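Probable quinone reductase Qor (NADPH:quinone reductase) (Zeta-crystallin homolog protein) (Mycobacterium tuberculosis, PDB 4RVS) probably catalyses NADPH-dependent reduction of quinones, transferring electrons from the bound cofactor to its substrate. Local coordinates at residues A[127-132]-A[153-158]; A[122-127]-A[286-291]; A[160-165]-A[294-299]. All coordinates share one frame; numbering follows the deposited sequence.

Contact 1: A[127-132]-A[153-158]; sequences GLTAHY and GGVGLI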
ATOM      1  N   GLY A 127      -4.117 -18.893  11.060  1.00 11.69           N
ATOM      2  CA  GLY A 127      -2.666 -18.812  11.055  1.00 13.35           C
ATOM      3  C   GLY A 127      -2.080 -18.376   9.722  1.00 11.01           C
ATOM      4  O   GLY A 127      -1.146 -17.579   9.692  1.00 11.18           O
ATOM      5  N   LEU A 128      -2.622 -18.902   8.624  1.00  8.51           N
ATOM      6  CA  LEU A 128      -2.204 -18.466   7.298  1.00 10.75           C
ATOM      7  C   LEU A 128      -2.564 -17.004   7.117  1.00 12.17           C
ATOM      8  O   LEU A 128      -1.814 -16.244   6.503  1.00  9.51           O
ATOM      9  CB  LEU A 128      -2.917 -19.271   6.215  1.00  9.94           C
ATOM     10  CG  LEU A 128      -2.627 -20.763   6.145  1.00 13.09           C
ATOM     11  CD1 LEU A 128      -3.618 -21.386   5.205  1.00 11.99           C
ATOM     12  CD2 LEU A 128      -1.205 -21.007   5.666  1.00 11.77           C
ATOM     13  N   THR A 129      -3.730 -16.621   7.629  1.00 10.15           N
ATOM     14  CA  THR A 129      -4.146 -15.225   7.557  1.00 10.26           C
ATOM     15  C   THR A 129      -3.164 -14.329   8.315  1.00 11.89           C
ATOM     16  O   THR A 129      -2.708 -13.312   7.788  1.00  9.51           O
ATOM     17  CB  THR A 129      -5.574 -15.038   8.078  1.00 12.16           C
ATOM     18  OG1 THR A 129      -6.458 -15.885   7.323  1.00 14.22           O
ATOM     19  CG2 THR A 129      -6.010 -13.583   7.909  1.00 11.14           C
ATOM     20  N   ALA A 130      -2.817 -14.708   9.540  1.00 10.80           N
ATOM     21  CA  ALA A 130      -1.835 -13.940  10.280  1.00 10.03           C
ATOM     22  C   ALA A 130      -0.495 -13.933   9.559  1.00 10.61           C
ATOM     23  O   ALA A 130       0.194 -12.923   9.576  1.00 10.20           O
ATOM     24  CB  ALA A 130      -1.679 -14.455  11.706  1.00 10.92           C
ATOM     25  N   HIS A 131      -0.127 -15.044   8.919  1.00 10.54           N
ATOM     26  CA  HIS A 131       1.163 -15.107   8.246  1.00  9.99           C
ATOM     27  C   HIS A 131       1.233 -14.095   7.111  1.00 10.63           C
ATOM     28  O   HIS A 131       2.184 -13.321   7.036  1.00  9.25           O
ATOM     29  CB  HIS A 131       1.463 -16.504   7.700  1.00 10.04           C
ATOM     30  CG  HIS A 131       2.816 -16.622   7.061  1.00 10.36           C
ATOM     31  ND1 HIS A 131       3.060 -16.254   5.752  1.00 11.50           N
ATOM     32  CD2 HIS A 131       3.996 -17.057   7.555  1.00 10.83           C
ATOM     33  CE1 HIS A 131       4.334 -16.464   5.470  1.00 13.00           C
ATOM     34  NE2 HIS A 131       4.927 -16.950   6.547  1.00 11.65           N
ATOM     35  N   TYR A 132       0.238 -14.091   6.230  1.00  8.00           N
ATOM     36  CA  TYR A 132       0.302 -13.171   5.100  1.00  9.31           C
ATOM     37  C   TYR A 132       0.218 -11.697   5.530  1.00 10.99           C
ATOM     38  O   TYR A 132       0.866 -10.838   4.928  1.00  9.04           O
ATOM     39  CB  TYR A 132      -0.694 -13.547   3.977  1.00 10.63           C
ATOM     40  CG  TYR A 132      -2.117 -13.021   4.094  1.00 11.65           C
ATOM     41  CD1 TYR A 132      -2.403 -11.668   3.910  1.00 12.60           C
ATOM     42  CD2 TYR A 132      -3.185 -13.890   4.310  1.00 10.91           C
ATOM     43  CE1 TYR A 132      -3.698 -11.189   3.998  1.00 12.14           C
ATOM     44  CE2 TYR A 132      -4.493 -13.416   4.393  1.00 11.83           C
ATOM     45  CZ  TYR A 132      -4.736 -12.063   4.230  1.00 11.80           C
ATOM     46  OH  TYR A 132      -6.026 -11.563   4.302  1.00 13.96           O
ATOM     47  N   GLY A 153     -10.054 -12.100  19.281  1.00 14.63           N
ATOM     48  CA  GLY A 153     -10.596 -12.955  18.234  1.00 20.00           C
ATOM     49  C   GLY A 153      -9.544 -13.918  17.707  1.00 17.64           C
ATOM     50  O   GLY A 153      -8.364 -13.784  18.026  1.00 15.17           O
ATOM     51  N   GLY A 154      -9.969 -14.892  16.904  1.00 17.43           N
ATOM     52  CA  GLY A 154      -9.070 -15.914  16.387  1.00 18.32           C
ATOM     53  C   GLY A 154      -7.809 -15.384  15.720  1.00 16.28           C
ATOM     54  O   GLY A 154      -6.696 -15.748  16.105  1.00 14.24           O
ATOM     55  N   VAL A 155      -7.980 -14.521  14.722  1.00 14.67           N
ATOM     56  CA  VAL A 155      -6.834 -13.973  14.002  1.00 13.93           C
ATOM     57  C   VAL A 155      -6.084 -12.965  14.876  1.00 13.73           C
ATOM     58  O   VAL A 155      -4.849 -12.931  14.881  1.00 11.80           O
ATOM     59  CB  VAL A 155      -7.243 -13.311  12.676  1.00 15.83           C
ATOM     60  CG1 VAL A 155      -6.015 -12.730  11.975  1.00 13.68           C
ATOM     61  CG2 VAL A 155      -7.919 -14.320  11.757  1.00 20.36           C
ATOM     62  N   GLY A 156      -6.828 -12.157  15.624  1.00 13.07           N
ATOM     63  CA  GLY A 156      -6.210 -11.151  16.476  1.00 11.24           C
ATOM     64  C   GLY A 156      -5.247 -11.774  17.473  1.00 11.94           C
ATOM     65  O   GLY A 156      -4.159 -11.248  17.709  1.00  9.82           O
ATOM     66  N   LEU A 157      -5.641 -12.909  18.051  1.00 11.54           N
ATOM     67  CA  LEU A 157      -4.799 -13.585  19.033  1.00 10.68           C
ATOM     68  C   LEU A 157      -3.512 -14.069  18.390  1.00 12.28           C
ATOM     69  O   LEU A 157      -2.431 -13.920  18.964  1.00 12.17           O
ATOM     70  CB  LEU A 157      -5.537 -14.762  19.675  1.00 12.43           C
ATOM     71  CG  LEU A 157      -6.616 -14.385  20.694  1.00 14.18           C
ATOM     72  CD1 LEU A 157      -7.423 -15.612  21.085  1.00 19.43           C
ATOM     73  CD2 LEU A 157      -6.009 -13.749  21.939  1.00 13.45           C
ATOM     74  N   ILE A 158      -3.624 -14.639  17.195  1.00 11.42           N
ATOM     75  CA  ILE A 158      -2.436 -15.137  16.519  1.00 13.05           C
ATOM     76  C   ILE A 158      -1.572 -13.984  16.036  1.00 12.21           C
ATOM     77  O   ILE A 158      -0.348 -14.032  16.177  1.00 13.05           O
ATOM     78  CB  ILE A 158      -2.782 -16.109  15.368  1.00 12.33           C
ATOM     79  CG1 ILE A 158      -3.480 -17.344  15.945  1.00 15.00           C
ATOM     80  CG2 ILE A 158      -1.519 -16.524  14.632  1.00 12.25           C
ATOM     81  CD1 ILE A 158      -3.845 -18.418  14.907  1.00 19.21           C
TER
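A130 and I158 meet methyl to methyl where helix 117-137 packs on helix 154-165, the first helix of the Rossmann-type cofactor domain, whose start carries G153 and G156 of what appears to be the glycine-rich nucleotide-binding turn. A130 CB lies 3.6 Å from I158 CG2, the shortest approach of the pair of segments. The other branch of I158 serves a different neighbour: CG1 stands beside the backbone N (chi1 -63°) and the chain then runs on extended (chi2 -178°), which carries CD1 back over G127, 3.9 Å from G127 N. There the isoleucine rests on helix backbone, its CD1 against both N and CA of the glycine. A turn nearer the start of helix 154-165, V155 CG1 faces T129 CG2 at 4.2 Å, the two side chains crossing at about a right angle. The helix axes cross at -53° and come within 8.9 Å, and A130 puts just a methyl between the two backbones.

T129 turns its methyl to this apolar seam while OG1 is hydrogen-bonded to L125 O in the preceding turn. Further out, V155 touches F242 and T129 lies near L270. G154, V155, Y132, F242 and L270 all bind NADPH in this protein, although no cofactor occupies the present chain, so the seam runs along one border of the cofactor site. H131 points elsewhere, with ND1 bonded to R283 and NE2 to E286, both on helix 277-292. The ring of Y132 stacks on F273 and also packs against P268 and L270; T129 O sits 3.5 Å above one face of that ring, displaced toward its rim.

Contact 2: A[122-127]-A[286-291]; sequences SALLKG and ELFDAI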
ATOM      1  N   SER A 122      -7.643 -26.287  14.076  1.00 13.64           N
ATOM      2  CA  SER A 122      -8.113 -25.036  14.670  1.00 16.30           C
ATOM      3  C   SER A 122      -7.300 -23.828  14.235  1.00 16.81           C
ATOM      4  O   SER A 122      -7.774 -22.701  14.321  1.00 19.37           O
ATOM      5  CB  SER A 122      -8.040 -25.116  16.198  1.00 16.35           C
ATOM      6  OG  SER A 122      -8.844 -26.156  16.721  1.00 16.56           O
ATOM      7  N   ALA A 123      -6.067 -24.056  13.797  1.00 11.54           N
ATOM      8  CA  ALA A 123      -5.122 -22.951  13.643  1.00 14.01           C
ATOM      9  C   ALA A 123      -4.830 -22.572  12.207  1.00 14.60           C
ATOM     10  O   ALA A 123      -4.371 -21.455  11.947  1.00 11.28           O
ATOM     11  CB  ALA A 123      -3.820 -23.248  14.367  1.00 16.33           C
ATOM     12  N   LEU A 124      -5.066 -23.490  11.271  1.00 13.37           N
ATOM     13  CA  LEU A 124      -4.546 -23.282   9.919  1.00 11.63           C
ATOM     14  C   LEU A 124      -5.055 -21.995   9.271  1.00 13.15           C
ATOM     15  O   LEU A 124      -4.259 -21.151   8.848  1.00 11.17           O
ATOM     16  CB  LEU A 124      -4.827 -24.487   9.018  1.00 10.91           C
ATOM     17  CG  LEU A 124      -4.324 -24.309   7.581  1.00 12.69           C
ATOM     18  CD1 LEU A 124      -2.806 -24.258   7.529  1.00  9.38           C
ATOM     19  CD2 LEU A 124      -4.845 -25.429   6.685  1.00 10.78           C
ATOM     20  N   LEU A 125      -6.372 -21.836   9.193  1.00 12.26           N
ATOM     21  CA  LEU A 125      -6.933 -20.689   8.480  1.00 14.03           C
ATOM     22  C   LEU A 125      -6.539 -19.367   9.138  1.00 13.18           C
ATOM     23  O   LEU A 125      -6.053 -18.456   8.458  1.00 13.20           O
ATOM     24  CB  LEU A 125      -8.453 -20.795   8.389  1.00 14.49           C
ATOM     25  CG  LEU A 125      -9.147 -19.629   7.685  1.00 16.50           C
ATOM     26  CD1 LEU A 125      -8.696 -19.551   6.253  1.00 18.21           C
ATOM     27  CD2 LEU A 125     -10.653 -19.785   7.744  1.00 24.40           C
ATOM     28  N   LYS A 126      -6.746 -19.268  10.449  1.00 11.43           N
ATOM     29  CA  LYS A 126      -6.381 -18.056  11.187  1.00 13.14           C
ATOM     30  C   LYS A 126      -4.889 -17.807  11.067  1.00 14.33           C
ATOM     31  O   LYS A 126      -4.447 -16.657  11.002  1.00 13.64           O
ATOM     32  CB  LYS A 126      -6.699 -18.196  12.673  1.00 16.88           C
ATOM     33  CG  LYS A 126      -8.137 -18.474  13.035  1.00 24.87           C
ATOM     34  CD  LYS A 126      -8.177 -19.208  14.386  1.00 27.29           C
ATOM     35  CE  LYS A 126      -9.489 -19.955  14.591  1.00 32.10           C
ATOM     36  NZ  LYS A 126      -9.421 -20.898  15.754  1.00 32.79           N
ATOM     37  N   GLY A 127      -4.117 -18.893  11.060  1.00 11.69           N
ATOM     38  CA  GLY A 127      -2.666 -18.812  11.055  1.00 13.35           C
ATOM     39  C   GLY A 127      -2.080 -18.376   9.722  1.00 11.01           C
ATOM     40  O   GLY A 127      -1.146 -17.579   9.692  1.00 11.18           O
ATOM     41  N   GLU A 286       5.892 -22.102   8.149  1.00 11.05           N
ATOM     42  CA  GLU A 286       6.338 -21.101   9.120  1.00 11.19           C
ATOM     43  C   GLU A 286       5.362 -21.024  10.284  1.00 13.68           C
ATOM     44  O   GLU A 286       5.780 -20.890  11.434  1.00 13.40           O
ATOM     45  CB  GLU A 286       6.560 -19.725   8.467  1.00 12.62           C
ATOM     46  CG  GLU A 286       7.708 -19.740   7.458  1.00 14.04           C
ATOM     47  CD  GLU A 286       8.281 -18.368   7.136  1.00 21.15           C
ATOM     48  OE1 GLU A 286       7.597 -17.347   7.363  1.00 15.31           O
ATOM     49  OE2 GLU A 286       9.436 -18.320   6.652  1.00 17.95           O
ATOM     50  N   LEU A 287       4.066 -21.131   9.984  1.00 10.67           N
ATOM     51  CA  LEU A 287       3.042 -21.216  11.024  1.00 11.16           C
ATOM     52  C   LEU A 287       3.288 -22.386  11.971  1.00 12.90           C
ATOM     53  O   LEU A 287       3.281 -22.219  13.196  1.00 11.81           O
ATOM     54  CB  LEU A 287       1.646 -21.368  10.407  1.00 11.98           C
ATOM     55  CG  LEU A 287       0.512 -21.679  11.395  1.00 10.46           C
ATOM     56  CD1 LEU A 287       0.331 -20.539  12.392  1.00 11.83           C
ATOM     57  CD2 LEU A 287      -0.798 -21.953  10.670  1.00  9.67           C
ATOM     58  N   PHE A 288       3.493 -23.578  11.419  1.00 11.58           N
ATOM     59  CA  PHE A 288       3.619 -24.757  12.279  1.00 12.14           C
ATOM     60  C   PHE A 288       4.976 -24.867  12.959  1.00 14.44           C
ATOM     61  O   PHE A 288       5.097 -25.520  13.995  1.00 13.68           O
ATOM     62  CB  PHE A 288       3.219 -26.034  11.530  1.00 10.76           C
ATOM     63  CG  PHE A 288       1.742 -26.102  11.238  1.00 12.11           C
ATOM     64  CD1 PHE A 288       0.822 -25.913  12.259  1.00 10.62           C
ATOM     65  CD2 PHE A 288       1.276 -26.283   9.942  1.00 12.79           C
ATOM     66  CE1 PHE A 288      -0.549 -25.943  12.002  1.00 14.58           C
ATOM     67  CE2 PHE A 288      -0.083 -26.305   9.675  1.00 12.06           C
ATOM     68  CZ  PHE A 288      -0.997 -26.141  10.708  1.00 12.76           C
ATOM     69  N   ASP A 289       5.988 -24.199  12.413  1.00 14.99           N
ATOM     70  CA  ASP A 289       7.266 -24.111  13.117  1.00 17.77           C
ATOM     71  C   ASP A 289       7.057 -23.298  14.399  1.00 16.19           C
ATOM     72  O   ASP A 289       7.505 -23.695  15.488  1.00 17.66           O
ATOM     73  CB  ASP A 289       8.327 -23.455  12.237  1.00 17.61           C
ATOM     74  CG  ASP A 289       9.727 -23.629  12.792  1.00 30.28           C
ATOM     75  OD1 ASP A 289      10.136 -24.789  13.036  1.00 31.01           O
ATOM     76  OD2 ASP A 289      10.413 -22.606  12.996  1.00 37.16           O
ATOM     77  N   ALA A 290       6.350 -22.175  14.268  1.00 13.76           N
ATOM     78  CA  ALA A 290       6.077 -21.305  15.409  1.00 14.00           C
ATOM     79  C   ALA A 290       5.167 -21.971  16.446  1.00 17.39           C
ATOM     80  O   ALA A 290       5.381 -21.810  17.644  1.00 16.49           O
ATOM     81  CB  ALA A 290       5.481 -19.977  14.950  1.00 14.18           C
ATOM     82  N   ILE A 291       4.145 -22.699  15.994  1.00 12.83           N
ATOM     83  CA  ILE A 291       3.275 -23.413  16.937  1.00 14.41           C
ATOM     84  C   ILE A 291       4.091 -24.507  17.624  1.00 16.20           C
ATOM     85  O   ILE A 291       4.004 -24.694  18.851  1.00 17.14           O
ATOM     86  CB  ILE A 291       2.021 -24.009  16.245  1.00 15.97           C
ATOM     87  CG1 ILE A 291       1.067 -22.887  15.815  1.00 13.28           C
ATOM     88  CG2 ILE A 291       1.290 -24.976  17.174  1.00 16.44           C
ATOM     89  CD1 ILE A 291      -0.143 -23.375  15.008  1.00 13.04           C
TER
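L287 straddles G127 with both ends of its fork: CD1 and CD2 each lie 3.7 Å from G127 CA. Its CG is anti to the backbone N (chi1 171°), which sends the fork straight across to helix 117-137, where the bare backbone of the glycine receives it. CD2 also reaches past G127 to A123 O, at 3.8 Å, and on its own helix it hangs above one face of the F288 ring. L124 approaches F288 at about a right angle, its CD1 set obliquely to the ring, 4.0 Å from CE2. Toward the other end of the contact, I291 CD1 touches A123 CB at 3.7 Å.

The two helix segments run at 124° to each other, with axes 10.6 Å apart at their closest. Helix 117-137 is kinked here, the N atoms of L125 and K126 lacking bonds to the preceding turn, and the extended K126 side chain runs back along its own helix, NZ donating to S122 O at 2.8 Å. V89 of strand 87-90 adjoins both L124 and F288, and W162 packs on L287. Apolar side chains pack on one another and on backbone that includes the carbonyl oxygens of A123 and L124, so van der Waals fit, not directional bonding, is what this contact itself contributes.

Contact 3: A[160-165]-A[294-299]; sequences TQWATH and EAITVA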
ATOM      1  N   THR A 160      -1.269 -11.135  17.389  1.00  9.37           N
ATOM      2  CA  THR A 160      -0.602 -10.568  18.560  1.00  9.73           C
ATOM      3  C   THR A 160       0.594 -11.417  19.020  1.00 12.02           C
ATOM      4  O   THR A 160       1.682 -10.890  19.242  1.00 10.80           O
ATOM      5  CB  THR A 160      -1.604 -10.370  19.706  1.00 12.17           C
ATOM      6  OG1 THR A 160      -2.658  -9.503  19.260  1.00 12.30           O
ATOM      7  CG2 THR A 160      -0.925  -9.754  20.914  1.00 10.37           C
ATOM      8  N   GLN A 161       0.403 -12.728  19.141  1.00 10.64           N
ATOM      9  CA  GLN A 161       1.485 -13.594  19.605  1.00 12.13           C
ATOM     10  C   GLN A 161       2.619 -13.649  18.605  1.00 14.08           C
ATOM     11  O   GLN A 161       3.787 -13.611  18.987  1.00 12.32           O
ATOM     12  CB  GLN A 161       0.992 -15.019  19.829  1.00 13.12           C
ATOM     13  CG  GLN A 161      -0.140 -15.184  20.800  1.00 19.05           C
ATOM     14  CD  GLN A 161      -0.579 -16.628  20.852  1.00 21.99           C
ATOM     15  OE1 GLN A 161       0.224 -17.511  21.155  1.00 19.56           O
ATOM     16  NE2 GLN A 161      -1.840 -16.882  20.514  1.00 18.37           N
ATOM     17  N   TRP A 162       2.275 -13.766  17.323  1.00 10.63           N
ATOM     18  CA  TRP A 162       3.296 -13.870  16.282  1.00 11.84           C
ATOM     19  C   TRP A 162       4.095 -12.580  16.162  1.00 11.64           C
ATOM     20  O   TRP A 162       5.322 -12.605  16.099  1.00 11.29           O
ATOM     21  CB  TRP A 162       2.663 -14.225  14.934  1.00 11.35           C
ATOM     22  CG  TRP A 162       3.573 -15.013  14.040  1.00 12.09           C
ATOM     23  CD1 TRP A 162       4.935 -15.093  14.114  1.00 12.07           C
ATOM     24  CD2 TRP A 162       3.179 -15.861  12.957  1.00 10.71           C
ATOM     25  NE1 TRP A 162       5.414 -15.934  13.133  1.00 13.91           N
ATOM     26  CE2 TRP A 162       4.353 -16.414  12.407  1.00 12.07           C
ATOM     27  CE3 TRP A 162       1.943 -16.201  12.393  1.00 11.17           C
ATOM     28  CZ2 TRP A 162       4.328 -17.302  11.332  1.00 12.86           C
ATOM     29  CZ3 TRP A 162       1.920 -17.077  11.321  1.00 11.48           C
ATOM     30  CH2 TRP A 162       3.100 -17.620  10.804  1.00 10.67           C
ATOM     31  N   ALA A 163       3.403 -11.446  16.138  1.00 12.66           N
ATOM     32  CA  ALA A 163       4.107 -10.166  16.015  1.00 11.10           C
ATOM     33  C   ALA A 163       5.025  -9.957  17.222  1.00 11.88           C
ATOM     34  O   ALA A 163       6.166  -9.517  17.073  1.00 10.65           O
ATOM     35  CB  ALA A 163       3.119  -9.023  15.874  1.00 10.33           C
ATOM     36  N   THR A 164       4.545 -10.308  18.411  1.00 10.98           N
ATOM     37  CA  THR A 164       5.357 -10.158  19.620  1.00 10.72           C
ATOM     38  C   THR A 164       6.616 -11.026  19.522  1.00 13.35           C
ATOM     39  O   THR A 164       7.720 -10.577  19.829  1.00 13.73           O
ATOM     40  CB  THR A 164       4.563 -10.496  20.889  1.00 15.82           C
ATOM     41  OG1 THR A 164       3.414  -9.637  20.980  1.00 15.55           O
ATOM     42  CG2 THR A 164       5.416 -10.288  22.123  1.00 16.47           C
ATOM     43  N   HIS A 165       6.446 -12.264  19.076  1.00 11.86           N
ATOM     44  CA  HIS A 165       7.579 -13.156  18.849  1.00 14.57           C
ATOM     45  C   HIS A 165       8.596 -12.585  17.845  1.00 15.46           C
ATOM     46  O   HIS A 165       9.796 -12.851  17.942  1.00 16.03           O
ATOM     47  CB  HIS A 165       7.077 -14.531  18.395  1.00 14.04           C
ATOM     48  CG  HIS A 165       8.172 -15.509  18.106  1.00 16.00           C
ATOM     49  ND1 HIS A 165       8.455 -15.959  16.834  1.00 26.64           N
ATOM     50  CD2 HIS A 165       9.056 -16.128  18.927  1.00 14.90           C
ATOM     51  CE1 HIS A 165       9.467 -16.809  16.883  1.00 20.61           C
ATOM     52  NE2 HIS A 165       9.851 -16.926  18.141  1.00 23.07           N
ATOM     53  N   GLU A 294       6.018 -23.295  20.367  1.00 21.07           N
ATOM     54  CA  GLU A 294       5.164 -22.672  21.378  1.00 19.31           C
ATOM     55  C   GLU A 294       5.296 -21.144  21.400  1.00 24.16           C
ATOM     56  O   GLU A 294       5.018 -20.492  22.406  1.00 21.34           O
ATOM     57  CB  GLU A 294       5.413 -23.306  22.755  1.00 26.20           C
ATOM     58  CG  GLU A 294       5.449 -24.832  22.680  1.00 26.10           C
ATOM     59  CD  GLU A 294       5.732 -25.502  24.013  1.00 42.06           C
ATOM     60  OE1 GLU A 294       6.036 -26.716  24.008  1.00 42.62           O
ATOM     61  OE2 GLU A 294       5.638 -24.829  25.063  1.00 38.46           O
ATOM     62  N   ALA A 295       5.712 -20.580  20.269  1.00 16.65           N
ATOM     63  CA  ALA A 295       5.673 -19.140  20.067  1.00 18.58           C
ATOM     64  C   ALA A 295       4.235 -18.721  19.784  1.00 20.97           C
ATOM     65  O   ALA A 295       3.832 -17.602  20.094  1.00 20.14           O
ATOM     66  CB  ALA A 295       6.582 -18.739  18.922  1.00 21.64           C
ATOM     67  N   ILE A 296       3.467 -19.628  19.180  1.00 15.66           N
ATOM     68  CA  ILE A 296       2.040 -19.426  18.976  1.00 13.85           C
ATOM     69  C   ILE A 296       1.292 -20.584  19.642  1.00 19.74           C
ATOM     70  O   ILE A 296       1.657 -21.742  19.449  1.00 17.81           O
ATOM     71  CB  ILE A 296       1.688 -19.401  17.473  1.00 15.20           C
ATOM     72  CG1 ILE A 296       2.362 -18.215  16.784  1.00 16.51           C
ATOM     73  CG2 ILE A 296       0.176 -19.338  17.260  1.00 15.07           C
ATOM     74  CD1 ILE A 296       2.271 -18.282  15.279  1.00 17.06           C
ATOM     75  N   THR A 297       0.274 -20.268  20.436  1.00 16.80           N
ATOM     76  CA  THR A 297      -0.575 -21.288  21.051  1.00 19.06           C
ATOM     77  C   THR A 297      -2.018 -21.037  20.637  1.00 21.71           C
ATOM     78  O   THR A 297      -2.446 -19.885  20.516  1.00 20.17           O
ATOM     79  CB  THR A 297      -0.464 -21.276  22.592  1.00 20.08           C
ATOM     80  OG1 THR A 297      -0.939 -20.026  23.104  1.00 26.48           O
ATOM     81  CG2 THR A 297       0.968 -21.458  23.023  1.00 20.74           C
ATOM     82  N   VAL A 298      -2.769 -22.107  20.397  1.00 17.65           N
ATOM     83  CA  VAL A 298      -4.171 -21.963  20.029  1.00 19.80           C
ATOM     84  C   VAL A 298      -4.998 -22.816  20.973  1.00 24.73           C
ATOM     85  O   VAL A 298      -4.888 -24.040  20.966  1.00 20.63           O
ATOM     86  CB  VAL A 298      -4.437 -22.388  18.573  1.00 20.54           C
ATOM     87  CG1 VAL A 298      -5.923 -22.325  18.270  1.00 22.68           C
ATOM     88  CG2 VAL A 298      -3.680 -21.491  17.608  1.00 18.02           C
ATOM     89  N   ALA A 299      -5.815 -22.165  21.791  1.00 19.83           N
ATOM     90  CA  ALA A 299      -6.618 -22.867  22.788  1.00 25.31           C
ATOM     91  C   ALA A 299      -7.777 -23.615  22.147  1.00 22.96           C
ATOM     92  O   ALA A 299      -8.535 -23.040  21.364  1.00 23.75           O
ATOM     93  CB  ALA A 299      -7.146 -21.879  23.829  1.00 25.38           C
TER
HETATM   94  O   HOH W   1       4.435 -15.001  21.159  1.00 27.12           O
HETATM   95  O   HOH W   2       2.224 -17.272  22.752  1.00 32.26           O
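With CG beside the backbone N (chi1 -58°) and the chain extended beyond it, Q161 delivers its amide to T297 and pairs with both polar backbone atoms of that residue. T297 N donates to Q161 OE1 at 2.8 Å, nearly straight at 163°; Q161 NE2 returns a bond of 3.1 Å to T297 O, lying in that carbonyl's plane while the acceptor lies in the amide plane. This two-point grip fixes the rotation of the amide and joins the end of the Rossmann-type helix 154-165 to the loop leading from helix 277-292 to strand 300-305. The loop begins at E294, where a Schellman motif ends the helix.

Two waters reinforce the join. One bridges Q161 O and A295 O, while the other donates to both Q161 OE1, at 2.6 Å, and A295 O. A weak bond from T297 OG1 adds to the load on OE1.

On the buried side, I296 CD1 makes a CH-pi contact over the W162 indole, 3.8 Å from the centroid of its five-membered ring, and I296 also packs against L287 and I291. At the exposed margin, the A295 methyl makes a CH-pi contact centred over one face of the H165 imidazole, CB standing 3.6 Å from the ring centroid and 12° off its normal.

Overall arrangement
From the N terminus, the chain first crosses the strands of the GroES-like region and enters helix 117-137, where contacts 2 and 1 begin back to back and share G127. Contact 1 closes first, a short loop through strand 145-148 to the start of helix 154-165, and lies nested within the long loop of contact 2. Contact 3 opens farther along that helix. The chain then completes the Rossmann-type sheet before helix 277-292 closes contact 2, and the loop beyond closes contact 3; these last two therefore cross. Together they gather three helices and a linker about W162, joining the cofactor domain to the returning chain that rejoins the mixed sheet.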